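Long-range contacts in peroxinectin A (Dictyostelium discoideum, PDB 6ERC), which is a secreted haem peroxidase that uses hydrogen peroxide to oxidise phenolic donors, and also iodide and thiocyanate: residues G171-M176 and D230-A235; Y267-P272 and Q505-R510; D363-L368 and G376-S381. All coordinates share one frame; numbering follows the deposited sequence.

Contact 1: G171-M176 and D230-A235; sequences GGEMKM and DHNRLA
Asn-232 turns its carboxamide onto the backbone of Met-174 and uses both ends of it. Its OD1 accepts from Met-174 N at 2.6 Å in an almost straight bond (174° at the hydrogen), while its ND2 donates a hydrogen bond to Met-174 O at 3.1 Å. The carbonyl of Met-174 is met in its plane, on a lone pair, and the acceptor lies close to the amide plane. CG of Asn-232 stands beside the backbone N (chi1 -73°), which swings the amide end nearer to 171-176. A second donor comes to Asn-232 OD1 from its own helix: ND1 of His-231, 3.3 Å away with OD1 in the ring plane, so this oxygen is gripped twice. The amide pairs with Met-174 much as a peptide group of an adjacent strand would, tying the irregular loop between helix 160-166 and strand 177-179 to the long helix 218-241 of the animal haem peroxidase fold. Around this pairing the packing is apolar or of C-H type. Met-174 CG lies 3.4 Å from His-231 ND1, its side chain crossing the imidazole at about a right angle. CE1 of His-231 approaches Gly-172 O edge-on at 3.1 Å, and CB of Ala-235 sits 3.4 Å from Gly-171 O. Gly-172 N donates to Asp-247 OD1, outside the two segments, and Glu-173 forms a salt bridge with Arg-236 through OE1.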
loop_
_atom_site.group_PDB
_atom_site.type_symbol
_atom_site.label_atom_id
_atom_site.label_comp_id
_atom_site.label_asym_id
_atom_site.label_seq_id
_atom_site.Cartn_x
_atom_site.Cartn_y
_atom_site.Cartn_z
ATOM N N GLY A 171 23.466 21.039 3.114
ATOM C CA GLY A 171 23.753 19.995 4.080
ATOM C C GLY A 171 23.133 18.658 3.750
ATOM O O GLY A 171 23.076 17.780 4.614
ATOM N N GLY A 172 22.668 18.477 2.515
ATOM C CA GLY A 172 22.047 17.230 2.112
ATOM C C GLY A 172 20.724 16.942 2.785
ATOM O O GLY A 172 20.345 15.775 2.914
ATOM N N GLU A 173 20.004 17.975 3.205
ATOM C CA GLU A 173 18.792 17.813 3.991
ATOM C C GLU A 173 17.548 17.942 3.118
ATOM O O GLU A 173 17.599 18.417 1.979
ATOM C CB GLU A 173 18.747 18.844 5.123
ATOM C CG GLU A 173 19.901 18.718 6.103
ATOM C CD GLU A 173 19.811 19.705 7.252
ATOM O OE1 GLU A 173 18.699 19.890 7.792
ATOM O OE2 GLU A 173 20.852 20.298 7.613
ATOM N N MET A 174 16.421 17.503 3.674
ATOM C CA MET A 174 15.122 17.605 3.026
ATOM C C MET A 174 14.398 18.856 3.508
ATOM O O MET A 174 14.490 19.222 4.682
ATOM C CB MET A 174 14.264 16.374 3.323
ATOM C CG MET A 174 14.822 15.066 2.788
ATOM S SD MET A 174 14.903 15.002 0.988
ATOM C CE MET A 174 13.162 14.949 0.570
ATOM N N LYS A 175 13.671 19.504 2.600
ATOM C CA LYS A 175 12.840 20.635 2.990
ATOM C C LYS A 175 11.862 20.216 4.081
ATOM O O LYS A 175 11.383 19.080 4.118
ATOM C CB LYS A 175 12.069 21.185 1.789
ATOM C CG LYS A 175 12.925 21.887 0.746
ATOM C CD LYS A 175 12.059 22.451 -0.378
ATOM C CE LYS A 175 12.894 23.135 -1.447
ATOM N NZ LYS A 175 12.068 23.562 -2.611
ATOM N N MET A 176 11.559 21.154 4.972
ATOM C CA MET A 176 10.750 20.856 6.141
ATOM C C MET A 176 9.998 22.113 6.549
ATOM O O MET A 176 10.433 23.233 6.264
ATOM C CB MET A 176 11.626 20.353 7.295
ATOM C CG MET A 176 11.053 19.189 8.086
ATOM S SD MET A 176 10.682 17.722 7.100
ATOM C CE MET A 176 12.291 17.350 6.418
ATOM N N ASP A 230 14.413 11.690 10.631
ATOM C CA ASP A 230 15.552 10.788 10.742
ATOM C C ASP A 230 16.547 11.013 9.612
ATOM O O ASP A 230 17.752 10.820 9.797
ATOM C CB ASP A 230 15.065 9.339 10.749
ATOM C CG ASP A 230 16.052 8.391 11.402
ATOM O OD1 ASP A 230 16.469 8.666 12.546
ATOM O OD2 ASP A 230 16.394 7.359 10.784
ATOM N N HIS A 231 16.063 11.423 8.437
ATOM C CA HIS A 231 16.964 11.716 7.329
ATOM C C HIS A 231 17.805 12.952 7.622
ATOM O O HIS A 231 19.037 12.915 7.530
ATOM C CB HIS A 231 16.166 11.907 6.039
ATOM C CG HIS A 231 17.004 12.326 4.872
ATOM N ND1 HIS A 231 17.343 13.640 4.632
ATOM C CD2 HIS A 231 17.582 11.602 3.885
ATOM C CE1 HIS A 231 18.089 13.708 3.544
ATOM N NE2 HIS A 231 18.248 12.485 3.071
ATOM N N ASN A 232 17.153 14.063 7.970
ATOM C CA ASN A 232 17.889 15.285 8.265
ATOM C C ASN A 232 18.790 15.113 9.478
ATOM O O ASN A 232 19.827 15.777 9.579
ATOM C CB ASN A 232 16.916 16.443 8.479
ATOM C CG ASN A 232 16.274 16.909 7.190
ATOM O OD1 ASN A 232 16.668 16.493 6.099
ATOM N ND2 ASN A 232 15.288 17.787 7.304
ATOM N N ARG A 233 18.416 14.232 10.405
ATOM C CA ARG A 233 19.281 13.947 11.542
ATOM C C ARG A 233 20.581 13.295 11.080
ATOM O O ARG A 233 21.674 13.695 11.498
ATOM C CB ARG A 233 18.545 13.053 12.539
ATOM C CG ARG A 233 19.232 12.911 13.884
ATOM C CD ARG A 233 18.480 11.947 14.781
ATOM N NE ARG A 233 18.422 10.609 14.197
ATOM C CZ ARG A 233 19.402 9.714 14.272
ATOM N NH1 ARG A 233 20.527 10.004 14.911
ATOM N NH2 ARG A 233 19.259 8.525 13.705
ATOM N N LEU A 234 20.481 12.294 10.202
ATOM C CA LEU A 234 21.679 11.636 9.693
ATOM C C LEU A 234 22.501 12.564 8.808
ATOM O O LEU A 234 23.733 12.471 8.792
ATOM C CB LEU A 234 21.300 10.373 8.919
ATOM C CG LEU A 234 20.722 9.211 9.727
ATOM C CD1 LEU A 234 20.339 8.076 8.800
ATOM C CD2 LEU A 234 21.699 8.716 10.775
ATOM N N ALA A 235 21.847 13.457 8.064
ATOM C CA ALA A 235 22.586 14.387 7.217
ATOM C C ALA A 235 23.468 15.307 8.052
ATOM O O ALA A 235 24.609 15.596 7.675
ATOM C CB ALA A 235 21.616 15.204 6.364
#

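Contact 2: Y267-P272 and Q505-R510; sequences YDEYLP and QPNVFR
Phe-509 drives one corner of its ring, CE2, against the helix backbone at Tyr-270, 3.7 Å from Tyr-270 CA. The same Phe-509 CE2 lies 3.8 Å from Glu-269 CB and 3.9 Å from Tyr-270 CB, and it meets the tyrosine ring near that ring's plane, so no face-to-face stack forms. CB of Phe-509 already points toward the helix, and with CG anti to the carbonyl carbon (chi1 -64°) the CE2 corner meets it; Ile-265 and Met-71 also touch the ring. The other half of the contact is looser and polar. Glu-269 OE2 and Pro-506 O, both acceptors, are bridged by one water that donates to each. The second carboxylate oxygen, OE1, is taken by Phe-490 N. Farther out, Arg-510 NH1 comes only to 4.5 Å from Pro-272 O. No direct hydrogen bond joins the two segments. The tail is shaped by an Asx turn, Phe-509 N to Asn-507 OD1 at 3.3 Å, within a type I turn from Asn-507 to Arg-510. Tyr-270, stacked on Phe-72 and touching the porphyrin, is a first-shell residue of the haem pocket, and Phe-509 backs it from the second shell, where the end of the chain packs on a helix with a wider pi-type turn.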
loop_
_atom_site.group_PDB
_atom_site.type_symbol
_atom_site.label_atom_id
_atom_site.label_comp_id
_atom_site.label_asym_id
_atom_site.label_seq_id
_atom_site.Cartn_x
_atom_site.Cartn_y
_atom_site.Cartn_z
ATOM N N TYR A 267 11.440 -6.404 6.525
ATOM C CA TYR A 267 11.811 -7.813 6.511
ATOM C C TYR A 267 12.211 -8.360 7.875
ATOM O O TYR A 267 12.305 -9.584 8.023
ATOM C CB TYR A 267 12.956 -8.045 5.525
ATOM C CG TYR A 267 12.515 -8.026 4.080
ATOM C CD1 TYR A 267 12.047 -6.859 3.492
ATOM C CD2 TYR A 267 12.570 -9.174 3.302
ATOM C CE1 TYR A 267 11.642 -6.838 2.173
ATOM C CE2 TYR A 267 12.170 -9.160 1.981
ATOM C CZ TYR A 267 11.708 -7.989 1.423
ATOM O OH TYR A 267 11.310 -7.966 0.107
ATOM N N ASP A 268 12.460 -7.504 8.864
ATOM C CA ASP A 268 12.746 -7.967 10.216
ATOM C C ASP A 268 11.555 -7.837 11.154
ATOM O O ASP A 268 11.459 -8.601 12.121
ATOM C CB ASP A 268 13.932 -7.199 10.813
ATOM C CG ASP A 268 15.270 -7.658 10.258
ATOM O OD1 ASP A 268 15.287 -8.557 9.389
ATOM O OD2 ASP A 268 16.309 -7.124 10.701
ATOM N N GLU A 269 10.646 -6.901 10.889
ATOM C CA GLU A 269 9.492 -6.671 11.748
ATOM C C GLU A 269 8.169 -6.922 11.042
ATOM O O GLU A 269 7.355 -7.712 11.531
ATOM C CB GLU A 269 9.526 -5.235 12.297
ATOM C CG GLU A 269 10.635 -4.987 13.300
ATOM C CD GLU A 269 10.630 -3.568 13.837
ATOM O OE1 GLU A 269 11.116 -2.658 13.132
ATOM O OE2 GLU A 269 10.131 -3.360 14.963
ATOM N N TYR A 270 7.932 -6.280 9.896
ATOM C CA TYR A 270 6.611 -6.330 9.274
ATOM C C TYR A 270 6.284 -7.732 8.774
ATOM O O TYR A 270 5.257 -8.312 9.143
ATOM C CB TYR A 270 6.531 -5.319 8.127
ATOM C CG TYR A 270 5.170 -5.269 7.471
ATOM C CD1 TYR A 270 4.126 -4.555 8.047
ATOM C CD2 TYR A 270 4.927 -5.938 6.281
ATOM C CE1 TYR A 270 2.883 -4.509 7.454
ATOM C CE2 TYR A 270 3.682 -5.898 5.682
ATOM C CZ TYR A 270 2.667 -5.181 6.274
ATOM O OH TYR A 270 1.426 -5.137 5.686
ATOM N N LEU A 271 7.143 -8.293 7.930
ATOM C CA LEU A 271 6.837 -9.567 7.295
ATOM C C LEU A 271 6.803 -10.699 8.316
ATOM O O LEU A 271 5.903 -11.545 8.257
ATOM C CB LEU A 271 7.843 -9.863 6.183
ATOM C CG LEU A 271 7.802 -8.896 4.998
ATOM C CD1 LEU A 271 8.906 -9.224 4.004
ATOM C CD2 LEU A 271 6.442 -8.920 4.307
ATOM N N PRO A 272 7.747 -10.772 9.258
ATOM C CA PRO A 272 7.613 -11.785 10.317
ATOM C C PRO A 272 6.299 -11.693 11.069
ATOM O O PRO A 272 5.799 -12.717 11.549
ATOM C CB PRO A 272 8.813 -11.495 11.224
ATOM C CG PRO A 272 9.822 -10.917 10.305
ATOM C CD PRO A 272 9.048 -10.081 9.332
ATOM N N GLN A 505 6.448 0.379 23.021
ATOM C CA GLN A 505 6.816 -1.025 23.065
ATOM C C GLN A 505 7.871 -1.331 22.001
ATOM O O GLN A 505 7.984 -0.617 21.001
ATOM C CB GLN A 505 5.584 -1.910 22.862
ATOM C CG GLN A 505 4.955 -1.851 21.473
ATOM C CD GLN A 505 3.793 -0.887 21.388
ATOM O OE1 GLN A 505 3.744 0.120 22.095
ATOM N NE2 GLN A 505 2.839 -1.198 20.518
ATOM N N PRO A 506 8.663 -2.391 22.198
ATOM C CA PRO A 506 9.698 -2.712 21.197
ATOM C C PRO A 506 9.132 -3.052 19.829
ATOM O O PRO A 506 9.688 -2.618 18.813
ATOM C CB PRO A 506 10.434 -3.905 21.827
ATOM C CG PRO A 506 9.497 -4.454 22.853
ATOM C CD PRO A 506 8.719 -3.291 23.362
ATOM N N ASN A 507 8.048 -3.820 19.772
ATOM C CA ASN A 507 7.389 -4.166 18.514
ATOM C C ASN A 507 6.085 -3.383 18.440
ATOM O O ASN A 507 5.066 -3.804 18.995
ATOM C CB ASN A 507 7.138 -5.666 18.416
ATOM C CG ASN A 507 6.547 -6.068 17.081
ATOM O OD1 ASN A 507 6.563 -5.295 16.121
ATOM N ND2 ASN A 507 6.026 -7.285 17.008
ATOM N N VAL A 508 6.117 -2.243 17.742
ATOM C CA VAL A 508 4.938 -1.383 17.650
ATOM C C VAL A 508 3.876 -1.936 16.715
ATOM O O VAL A 508 2.863 -1.263 16.483
ATOM C CB VAL A 508 5.328 0.039 17.195
ATOM C CG1 VAL A 508 6.240 0.685 18.218
ATOM C CG2 VAL A 508 5.986 0.014 15.822
ATOM N N PHE A 509 4.070 -3.136 16.171
ATOM C CA PHE A 509 3.063 -3.777 15.341
ATOM C C PHE A 509 2.157 -4.725 16.120
ATOM O O PHE A 509 1.143 -5.172 15.573
ATOM C CB PHE A 509 3.732 -4.560 14.201
ATOM C CG PHE A 509 4.493 -3.704 13.218
ATOM C CD1 PHE A 509 4.189 -2.363 13.040
ATOM C CD2 PHE A 509 5.512 -4.257 12.457
ATOM C CE1 PHE A 509 4.891 -1.593 12.125
ATOM C CE2 PHE A 509 6.217 -3.491 11.545
ATOM C CZ PHE A 509 5.906 -2.161 11.378
ATOM N N ARG A 510 2.487 -5.043 17.371
ATOM C CA ARG A 510 1.754 -6.037 18.139
ATOM C C ARG A 510 1.201 -5.441 19.429
ATOM O O ARG A 510 1.676 -4.414 19.921
ATOM C CB ARG A 510 2.639 -7.242 18.480
ATOM C CG ARG A 510 2.951 -8.137 17.297
ATOM C CD ARG A 510 3.665 -9.407 17.734
ATOM N NE ARG A 510 3.873 -10.322 16.617
ATOM C CZ ARG A 510 2.924 -11.099 16.101
ATOM N NH1 ARG A 510 3.203 -11.901 15.082
ATOM N NH2 ARG A 510 1.693 -11.070 16.597
HETATM O O HOH W 1 9.657 -1.466 16.541
#

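Contact 3: D363-L368 and G376-S381; sequences DLRNFL and GLDLAS. With HEM (protoporphyrin IX containing Fe), chain F.
Leu-364 and Leu-379 run alongside each other in the same direction, with their CD2 atoms 3.7 Å apart and the haem beyond them. Leu-379 CD1 reaches the porphyrin carbon C3A at 3.7 Å, and Leu-364 CD2 lies 3.8 Å from the methyl CMB. The backbones beneath are joined by Leu-379 N to Leu-364 O, and farther on by a single antiparallel bridge in which Leu-377 N donates to Phe-367 O and the return bond, Phe-367 N to Leu-377 O, is weak. Over this bridge Leu-377 CD2 meets Phe-367 CD2, the two side chains crossing obliquely. Asp-378 is the N-cap of helix 379-390. Its CB lies 3.2 Å from Arg-365 O and its CG only 2.9 Å from that oxygen; with CG anti to the backbone N (chi1 180°) the carboxylate runs alongside the arginine. Asp-378 OD1 comes within 3.1 Å of Arg-365 CG and takes a weak capping bond from Ser-381 N. Asp-378 OD2 is met by Ser-381 OG at 2.6 Å, from above the carboxylate plane, and by Arg-49 and Ser-52. An alanine in place of Asp-378 would probably leave Ser-381 N and OG without these acceptors and Arg-49 without its opposite charge. Arg-365 NH1 stops 4.1 Å from Asp-378 OD2, too far for a salt bridge; the guanidinium pairs with Asp-57 through NH2. Asp-378 OD1 and Arg-365 O are close acceptors with no hydrogen bond between them, a repulsion that the helix start and Arg-49 could offset by stabilising the carboxylate as an anion.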
loop_
_atom_site.group_PDB
_atom_site.type_symbol
_atom_site.label_atom_id
_atom_site.label_comp_id
_atom_site.label_asym_id
_atom_site.label_seq_id
_atom_site.Cartn_x
_atom_site.Cartn_y
_atom_site.Cartn_z
ATOM N N ASP A 363 -16.569 3.416 6.950
ATOM C CA ASP A 363 -15.802 4.606 6.596
ATOM C C ASP A 363 -15.146 4.446 5.233
ATOM O O ASP A 363 -15.010 5.424 4.490
ATOM C CB ASP A 363 -14.745 4.889 7.662
ATOM C CG ASP A 363 -15.349 5.140 9.029
ATOM O OD1 ASP A 363 -15.885 4.182 9.626
ATOM O OD2 ASP A 363 -15.290 6.294 9.505
ATOM N N LEU A 364 -14.743 3.225 4.889
ATOM C CA LEU A 364 -14.153 2.930 3.591
ATOM C C LEU A 364 -15.185 2.434 2.584
ATOM O O LEU A 364 -15.110 2.779 1.400
ATOM C CB LEU A 364 -13.052 1.876 3.748
ATOM C CG LEU A 364 -11.858 2.246 4.633
ATOM C CD1 LEU A 364 -11.157 0.993 5.122
ATOM C CD2 LEU A 364 -10.886 3.130 3.876
ATOM N N ARG A 365 -16.153 1.630 3.032
ATOM C CA ARG A 365 -17.086 0.999 2.106
ATOM C C ARG A 365 -18.253 1.909 1.745
ATOM O O ARG A 365 -18.813 1.781 0.653
ATOM C CB ARG A 365 -17.611 -0.308 2.704
ATOM C CG ARG A 365 -18.118 -1.297 1.668
ATOM C CD ARG A 365 -18.686 -2.553 2.310
ATOM N NE ARG A 365 -19.945 -2.298 3.004
ATOM C CZ ARG A 365 -21.130 -2.197 2.406
ATOM N NH1 ARG A 365 -21.232 -2.317 1.089
ATOM N NH2 ARG A 365 -22.219 -1.968 3.127
ATOM N N ASN A 366 -18.630 2.827 2.631
ATOM C CA ASN A 366 -19.769 3.714 2.411
ATOM C C ASN A 366 -19.388 5.158 2.705
ATOM O O ASN A 366 -20.029 5.848 3.500
ATOM C CB ASN A 366 -20.960 3.295 3.272
ATOM C CG ASN A 366 -21.535 1.952 2.867
ATOM O OD1 ASN A 366 -21.785 1.696 1.687
ATOM N ND2 ASN A 366 -21.746 1.083 3.848
ATOM N N PHE A 367 -18.331 5.640 2.057
ATOM C CA PHE A 367 -17.937 7.036 2.190
ATOM C C PHE A 367 -18.758 7.898 1.239
ATOM O O PHE A 367 -18.858 7.597 0.046
ATOM C CB PHE A 367 -16.446 7.212 1.899
ATOM C CG PHE A 367 -16.004 8.646 1.905
ATOM C CD1 PHE A 367 -15.754 9.299 3.100
ATOM C CD2 PHE A 367 -15.857 9.349 0.720
ATOM C CE1 PHE A 367 -15.357 10.622 3.113
ATOM C CE2 PHE A 367 -15.460 10.674 0.727
ATOM C CZ PHE A 367 -15.211 11.310 1.924
ATOM N N LEU A 368 -19.336 8.974 1.766
ATOM C CA LEU A 368 -20.208 9.850 0.996
ATOM C C LEU A 368 -19.601 11.240 0.889
ATOM O O LEU A 368 -18.947 11.719 1.820
ATOM C CB LEU A 368 -21.600 9.953 1.635
ATOM C CG LEU A 368 -22.436 8.675 1.671
ATOM C CD1 LEU A 368 -23.766 8.950 2.348
ATOM C CD2 LEU A 368 -22.655 8.123 0.273
ATOM N N GLY A 376 -19.823 9.815 -3.843
ATOM C CA GLY A 376 -19.190 8.988 -2.842
ATOM C C GLY A 376 -18.330 7.920 -3.477
ATOM O O GLY A 376 -18.216 7.814 -4.697
ATOM N N LEU A 377 -17.713 7.112 -2.617
ATOM C CA LEU A 377 -16.830 6.051 -3.081
ATOM C C LEU A 377 -16.945 4.844 -2.161
ATOM O O LEU A 377 -17.256 4.970 -0.974
ATOM C CB LEU A 377 -15.376 6.532 -3.158
ATOM C CG LEU A 377 -14.742 7.007 -1.848
ATOM C CD1 LEU A 377 -13.946 5.889 -1.171
ATOM C CD2 LEU A 377 -13.869 8.222 -2.113
ATOM N N ASP A 378 -16.691 3.668 -2.734
ATOM C CA ASP A 378 -16.734 2.399 -2.017
ATOM C C ASP A 378 -15.431 1.673 -2.314
ATOM O O ASP A 378 -15.207 1.231 -3.444
ATOM C CB ASP A 378 -17.947 1.566 -2.441
ATOM C CG ASP A 378 -18.029 0.227 -1.726
ATOM O OD1 ASP A 378 -17.077 -0.145 -1.009
ATOM O OD2 ASP A 378 -19.061 -0.459 -1.883
ATOM N N LEU A 379 -14.569 1.560 -1.304
ATOM C CA LEU A 379 -13.262 0.955 -1.526
ATOM C C LEU A 379 -13.374 -0.541 -1.792
ATOM O O LEU A 379 -12.599 -1.089 -2.583
ATOM C CB LEU A 379 -12.354 1.226 -0.329
ATOM C CG LEU A 379 -10.891 0.806 -0.462
ATOM C CD1 LEU A 379 -10.267 1.313 -1.758
ATOM C CD2 LEU A 379 -10.109 1.329 0.728
ATOM N N ALA A 380 -14.324 -1.217 -1.147
ATOM C CA ALA A 380 -14.572 -2.619 -1.463
ATOM C C ALA A 380 -14.957 -2.782 -2.930
ATOM O O ALA A 380 -14.430 -3.654 -3.629
ATOM C CB ALA A 380 -15.664 -3.175 -0.553
ATOM N N SER A 381 -15.873 -1.940 -3.415
ATOM C CA SER A 381 -16.275 -2.010 -4.816
ATOM C C SER A 381 -15.108 -1.695 -5.742
ATOM O O SER A 381 -14.910 -2.374 -6.757
ATOM C CB SER A 381 -17.435 -1.050 -5.080
ATOM O OG SER A 381 -18.553 -1.366 -4.272
HETATM C CHA HEM F . -4.976 0.747 -3.189
HETATM C CHB HEM F . -7.092 3.647 0.050
HETATM C CHC HEM F . -4.940 1.171 3.642
HETATM C CHD HEM F . -3.025 -1.871 0.396
HETATM C C1A HEM F . -5.780 1.702 -2.618
HETATM C C2A HEM F . -6.716 2.546 -3.320
HETATM C C3A HEM F . -7.308 3.349 -2.432
HETATM C C4A HEM F . -6.756 3.040 -1.133
HETATM C CMA HEM F . -8.379 4.426 -2.717
HETATM C CAA HEM F . -6.970 2.485 -4.835
HETATM C CBA HEM F . -8.384 1.952 -5.023
HETATM C CGA HEM F . -8.521 1.333 -6.389
HETATM O O1A HEM F . -7.828 0.322 -6.671
HETATM O O2A HEM F . -9.337 1.845 -7.197
HETATM C C1B HEM F . -6.673 3.236 1.292
HETATM C C2B HEM F . -7.025 3.876 2.535
HETATM C C3B HEM F . -6.430 3.200 3.533
HETATM C C4B HEM F . -5.683 2.105 2.946
HETATM C CMB HEM F . -7.929 5.123 2.600
HETATM C CAB HEM F . -6.477 3.450 5.058
HETATM C CBB HEM F . -7.227 4.403 5.622
HETATM C C1C HEM F . -4.238 0.123 3.087
HETATM C C2C HEM F . -3.467 -0.877 3.806
HETATM C C3C HEM F . -2.933 -1.721 2.897
HETATM C C4C HEM F . -3.359 -1.270 1.590
HETATM C CMC HEM F . -3.362 -0.870 5.346
HETATM C CAC HEM F . -2.028 -2.974 3.030
HETATM C CBC HEM F . -1.557 -3.483 4.171
HETATM C C1D HEM F . -3.350 -1.402 -0.853
HETATM C C2D HEM F . -2.874 -1.935 -2.109
HETATM C C3D HEM F . -3.425 -1.215 -3.090
HETATM C C4D HEM F . -4.250 -0.192 -2.496
HETATM C CMD HEM F . -1.926 -3.144 -2.249
HETATM C CAD HEM F . -3.217 -1.373 -4.606
HETATM C CBD HEM F . -1.883 -0.698 -4.905
HETATM C CGD HEM F . -1.893 -0.045 -6.266
HETATM O O1D HEM F . -2.363 1.118 -6.365
HETATM O O2D HEM F . -1.430 -0.668 -7.255
HETATM N NA HEM F . -5.829 2.031 -1.282
HETATM N NB HEM F . -5.854 2.160 1.575
HETATM N NC HEM F . -4.146 -0.150 1.739
HETATM N ND HEM F . -4.185 -0.338 -1.128
HETATM FE FE HEM F . -4.963 0.927 0.204
#

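How the contacts relate
Contacts 2 and 3 both reach the haem, contact 2 through Tyr-270 and contact 3 through Leu-364 and Leu-379, although their centres are 29 Å apart and their nearest atoms about 14 Å. Tyr-270 and Leu-379 both line the haem pocket; their side chains lie about 11 and 10 Å from that of His-81, the predicted proton acceptor. Contact 3 also approaches the calcium ion, about 8 Å from the side chain of Leu-364. Contact 1 is remote from the annotated sites, its centre 38 Å from that of contact 3; its link to contact 2 is through consecutive helices, 218-241 and 247-275. In sequence, 363-368 and 376-381 both fall between the two halves of contact 2, whereas contact 1 precedes both.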